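Local coordinates for universal stress protein (Pseudomonas aeruginosa UCBPP-PA14, PDB 7MQ5), which is of unknown function but, as a universal stress protein of the HUP clan, may serve in the bacterial stress response, at residues L24-L29 against L124-A129; K95-D100 against P110-L115. All coordinates share one frame; numbering follows the deposited sequence.

Contact 1: residues L24-L29 against L124-A129; sequences LKRAQL and LMTKTA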
# COMPACT_ATOMS: atom_id res chain seq x y z
N LEU A 24 -8.52 -10.81 3.48
CA LEU A 24 -9.99 -10.63 3.59
C LEU A 24 -10.33 -9.82 4.85
O LEU A 24 -11.29 -9.05 4.81
CB LEU A 24 -10.68 -11.99 3.60
CG LEU A 24 -12.21 -11.94 3.63
CD1 LEU A 24 -12.78 -11.13 2.46
CD2 LEU A 24 -12.75 -13.36 3.61
N LYS A 25 -9.59 -10.00 5.95
CA LYS A 25 -9.90 -9.20 7.17
C LYS A 25 -9.73 -7.71 6.86
O LYS A 25 -10.61 -6.90 7.23
CB LYS A 25 -9.05 -9.65 8.35
CG LYS A 25 -9.48 -10.98 8.96
CD LYS A 25 -8.61 -11.44 10.11
CE LYS A 25 -9.22 -12.60 10.86
NZ LYS A 25 -10.49 -12.21 11.52
N ARG A 26 -8.62 -7.32 6.22
CA ARG A 26 -8.46 -5.88 5.92
C ARG A 26 -9.57 -5.43 4.95
O ARG A 26 -10.09 -4.32 5.12
CB ARG A 26 -7.12 -5.55 5.26
CG ARG A 26 -5.88 -6.03 5.98
CD ARG A 26 -5.87 -5.81 7.46
NE ARG A 26 -4.53 -5.97 7.98
CZ ARG A 26 -4.23 -6.12 9.26
NH1 ARG A 26 -2.96 -6.20 9.62
NH2 ARG A 26 -5.18 -6.24 10.16
N ALA A 27 -9.91 -6.27 3.96
CA ALA A 27 -10.95 -5.89 2.98
C ALA A 27 -12.29 -5.67 3.69
O ALA A 27 -13.00 -4.71 3.34
CB ALA A 27 -11.06 -6.97 1.93
N GLN A 28 -12.62 -6.53 4.65
CA GLN A 28 -13.90 -6.38 5.40
C GLN A 28 -13.88 -5.08 6.21
O GLN A 28 -14.92 -4.41 6.29
CB GLN A 28 -14.14 -7.57 6.32
CG GLN A 28 -14.57 -8.84 5.60
CD GLN A 28 -14.59 -9.97 6.59
OE1 GLN A 28 -13.56 -10.50 6.98
NE2 GLN A 28 -15.78 -10.31 7.05
N LEU A 29 -12.74 -4.75 6.80
CA LEU A 29 -12.69 -3.51 7.61
C LEU A 29 -12.92 -2.30 6.70
O LEU A 29 -13.76 -1.45 7.01
CB LEU A 29 -11.35 -3.40 8.33
CG LEU A 29 -11.22 -2.20 9.26
CD1 LEU A 29 -12.14 -2.33 10.45
CD2 LEU A 29 -9.78 -2.03 9.72
N LEU A 124 -2.02 -3.11 -1.38
CA LEU A 124 -1.84 -3.28 0.08
C LEU A 124 -1.27 -4.67 0.32
O LEU A 124 -1.94 -5.67 0.06
CB LEU A 124 -3.19 -3.12 0.78
CG LEU A 124 -3.17 -3.38 2.28
CD1 LEU A 124 -2.26 -2.40 3.01
CD2 LEU A 124 -4.59 -3.33 2.83
N MSE A 125 -0.00 -4.71 0.74
CA MSE A 125 0.66 -5.94 1.13
C MSE A 125 0.52 -6.07 2.64
O MSE A 125 1.06 -5.24 3.37
CB MSE A 125 2.15 -5.88 0.79
CG MSE A 125 2.46 -5.80 -0.68
SE MSE A 125 1.91 -7.40 -1.67
CE MSE A 125 2.83 -8.75 -0.57
N THR A 126 -0.24 -7.07 3.10
CA THR A 126 -0.41 -7.21 4.54
C THR A 126 0.77 -8.01 5.10
O THR A 126 1.08 -9.08 4.56
CB THR A 126 -1.79 -7.77 4.92
OG1 THR A 126 -1.88 -9.18 4.69
CG2 THR A 126 -2.92 -7.08 4.19
N LYS A 127 1.40 -7.50 6.15
CA LYS A 127 2.60 -8.16 6.72
C LYS A 127 2.45 -8.47 8.21
O LYS A 127 3.34 -9.14 8.75
CB LYS A 127 3.85 -7.30 6.51
CG LYS A 127 4.15 -6.96 5.05
CD LYS A 127 5.49 -6.29 4.84
CE LYS A 127 6.64 -7.26 4.91
NZ LYS A 127 7.95 -6.59 4.77
N THR A 128 1.39 -7.98 8.85
CA THR A 128 1.20 -8.22 10.30
C THR A 128 -0.22 -8.74 10.52
O THR A 128 -1.10 -8.42 9.72
CB THR A 128 1.47 -6.96 11.13
OG1 THR A 128 1.31 -7.29 12.52
CG2 THR A 128 0.55 -5.80 10.79
N ALA A 129 -0.41 -9.52 11.58
CA ALA A 129 -1.77 -10.00 11.94
C ALA A 129 -2.42 -9.03 12.92
O ALA A 129 -3.61 -9.23 13.24
CB ALA A 129 -1.69 -11.38 12.53
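The methyl CG2 of Thr128 lies at the edge of the Arg26 guanidinium, in its plane, 3.7 Å from Arg26 NH1. The carbonyl of Thr128 approaches obliquely: its O is 2.9 Å from Arg26 NH1, but the angle is too poor for a hydrogen bond. The polar end of Arg26 is held instead by a salt bridge from NE to Asp270 and a hydrogen bond from NH2 to the carbonyl of Arg130, so the group is held between the start of strand 270-274 and the chain that follows Ala129. Closer to the helix the meeting is aliphatic. Arg26 CG rests on Thr126 CG2 at 3.6 Å, and Arg26 CB lies 4.2 Å from Leu124 CD2. A bend at chi2 (-44°) swings the outer half of the arginine past Thr126 to Thr128, whose side chain it crosses at about a right angle. Thr128 OG1 is hydrogen-bonded to Arg130 NE, while the backbone N of Thr128 reaches Asp270; the same carboxylate therefore serves both sides of the contact. Within 24-29, Arg26 carries the contact with strand 123-126, which runs between parallel strand 92-96 and antiparallel strand 270-274, while Ala27 packs on Ile94 of strand 92-96 and helix 50-62 packs against Leu24 and Gln28.

Contact 2: residues K95-D100 against P110-L115; sequences KQHFPD and PDDWKL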
# COMPACT_ATOMS: atom_id res chain seq x y z
N LYS A 95 -3.17 -8.24 -0.80
CA LYS A 95 -2.54 -9.57 -0.77
C LYS A 95 -1.73 -9.72 0.51
O LYS A 95 -0.99 -8.77 0.88
CB LYS A 95 -1.65 -9.78 -2.00
CG LYS A 95 -1.05 -11.17 -2.03
CD LYS A 95 -0.26 -11.52 -3.25
CE LYS A 95 0.36 -12.91 -3.12
NZ LYS A 95 1.36 -12.98 -2.02
N GLN A 96 -1.82 -10.88 1.14
CA GLN A 96 -1.00 -11.14 2.33
C GLN A 96 0.38 -11.64 1.93
O GLN A 96 0.52 -12.47 1.02
CB GLN A 96 -1.70 -12.15 3.24
CG GLN A 96 -0.88 -12.49 4.48
CD GLN A 96 -1.65 -13.20 5.56
OE1 GLN A 96 -2.83 -13.55 5.42
NE2 GLN A 96 -0.97 -13.42 6.67
N HIS A 97 1.38 -11.13 2.63
CA HIS A 97 2.79 -11.55 2.47
C HIS A 97 3.04 -12.85 3.23
O HIS A 97 2.71 -12.92 4.43
CB HIS A 97 3.70 -10.45 3.01
CG HIS A 97 5.11 -10.87 3.17
ND1 HIS A 97 5.76 -10.83 4.39
CD2 HIS A 97 6.00 -11.32 2.27
CE1 HIS A 97 7.00 -11.24 4.23
NE2 HIS A 97 7.18 -11.55 2.93
N PHE A 98 3.58 -13.84 2.52
CA PHE A 98 4.02 -15.13 3.11
C PHE A 98 5.49 -15.31 2.73
O PHE A 98 5.80 -15.57 1.58
CB PHE A 98 3.14 -16.29 2.65
CG PHE A 98 1.71 -16.20 3.11
CD1 PHE A 98 1.34 -16.55 4.40
CD2 PHE A 98 0.71 -15.77 2.25
CE1 PHE A 98 0.03 -16.44 4.83
CE2 PHE A 98 -0.60 -15.68 2.67
CZ PHE A 98 -0.94 -16.00 3.96
N PRO A 99 6.44 -15.09 3.67
CA PRO A 99 7.86 -15.20 3.35
C PRO A 99 8.32 -16.62 3.00
O PRO A 99 7.77 -17.57 3.54
CB PRO A 99 8.57 -14.73 4.63
CG PRO A 99 7.56 -14.98 5.72
CD PRO A 99 6.21 -14.72 5.07
N ASP A 100 9.32 -16.72 2.12
CA ASP A 100 9.89 -18.03 1.70
C ASP A 100 10.78 -18.61 2.80
O ASP A 100 10.83 -19.85 2.91
CB ASP A 100 10.72 -17.89 0.41
CG ASP A 100 9.90 -17.73 -0.85
OD1 ASP A 100 8.73 -18.16 -0.86
OD2 ASP A 100 10.44 -17.16 -1.83
N PRO A 110 9.93 -13.04 -4.76
CA PRO A 110 10.13 -12.51 -6.11
C PRO A 110 8.79 -12.27 -6.83
O PRO A 110 8.68 -11.29 -7.54
CB PRO A 110 10.98 -13.60 -6.77
CG PRO A 110 11.77 -14.18 -5.63
CD PRO A 110 10.80 -14.21 -4.48
N ASP A 111 7.79 -13.13 -6.62
CA ASP A 111 6.51 -12.92 -7.34
C ASP A 111 5.79 -11.69 -6.74
O ASP A 111 5.17 -10.94 -7.51
CB ASP A 111 5.64 -14.17 -7.33
CG ASP A 111 4.48 -14.06 -8.31
OD1 ASP A 111 4.71 -14.23 -9.53
OD2 ASP A 111 3.40 -13.69 -7.85
N ASP A 112 5.88 -11.50 -5.42
CA ASP A 112 5.31 -10.29 -4.76
C ASP A 112 5.93 -9.04 -5.40
O ASP A 112 5.23 -8.05 -5.63
CB ASP A 112 5.65 -10.23 -3.27
CG ASP A 112 4.94 -11.18 -2.32
OD1 ASP A 112 3.80 -11.56 -2.64
OD2 ASP A 112 5.54 -11.50 -1.23
N TRP A 113 7.24 -9.08 -5.65
CA TRP A 113 7.92 -7.92 -6.25
C TRP A 113 7.40 -7.66 -7.67
O TRP A 113 7.24 -6.48 -8.03
CB TRP A 113 9.44 -8.09 -6.19
CG TRP A 113 10.00 -7.55 -4.91
CD1 TRP A 113 10.59 -8.22 -3.87
CD2 TRP A 113 9.88 -6.18 -4.49
NE1 TRP A 113 10.92 -7.33 -2.88
CE2 TRP A 113 10.45 -6.09 -3.21
CE3 TRP A 113 9.32 -5.05 -5.07
CZ2 TRP A 113 10.54 -4.87 -2.53
CZ3 TRP A 113 9.36 -3.85 -4.39
CH2 TRP A 113 9.98 -3.77 -3.14
N LYS A 114 7.13 -8.71 -8.44
CA LYS A 114 6.60 -8.49 -9.82
C LYS A 114 5.19 -7.90 -9.72
O LYS A 114 4.86 -7.03 -10.54
CB LYS A 114 6.67 -9.80 -10.60
CG LYS A 114 8.09 -10.20 -10.97
CD LYS A 114 8.20 -11.51 -11.71
CE LYS A 114 9.64 -11.83 -12.08
NZ LYS A 114 9.74 -13.16 -12.72
N LEU A 115 4.40 -8.34 -8.75
CA LEU A 115 3.05 -7.76 -8.56
C LEU A 115 3.20 -6.26 -8.26
O LEU A 115 2.48 -5.44 -8.86
CB LEU A 115 2.33 -8.47 -7.41
CG LEU A 115 0.99 -7.86 -7.01
CD1 LEU A 115 0.02 -7.88 -8.17
CD2 LEU A 115 0.42 -8.57 -5.80
O HOH W 1 3.81 -13.67 -0.31
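Lys95, near the end of strand 92-96, reaches out to helix 110-118 and makes a salt bridge to Asp112, NZ to OD1 at 2.9 Å, meeting the oxygen nearly along its C-O bond. Its chain is extended up to a bend at chi4 (-64°), which turns the ammonium away from the line of the methylenes; lower down, CD lies against Leu115 CD2 at 4.0 Å. The same NZ also donates to the carbonyl O of Gln96, 3.2 Å away. His97 then brings its CD2 edge to Asp112, 3.5 Å from OD2 and in the ring plane, with ring and carboxylate planes 58° apart; its NE2 is hydrogen-bonded to the carbonyl of Ile107. The backbone N of Phe98 donates to a water at 2.8 Å, and that water lies 2.9 Å from Asp112 OD2, in a geometry consistent with donating to it. Farther on, Asp100 OD2 approaches Pro110 CD at 4.0 Å, where both residues are exposed to solvent. Asp112 OD1 thus takes the ammonium and OD2 the water together with a hydrogen bond from just beyond the segment, which probably limits rotation of the group. In this largely buried setting the paired charges probably stabilise each other's ionised state.

How the contacts relate
From the N terminus, helix 22-34 supplies the first half of contact 1, whose loop closes only when the chain reaches 124-129, 95 residues later. Contact 2 is nested inside that loop: 95-100 leaves strand 92-96, and after a short coil the chain returns as helix 110-118. Strand 123-126 follows after a short connection, completing a beta-alpha-beta unit. The contacts join where strands 92-96 and 123-126 run side by side, since Thr126 N and O probably hydrogen-bond to Lys95 O and His97 N, at 2.9 and 2.8 Å. Together they tie helices 22-34 and 110-118 to two neighbouring parallel strands of the central sheet.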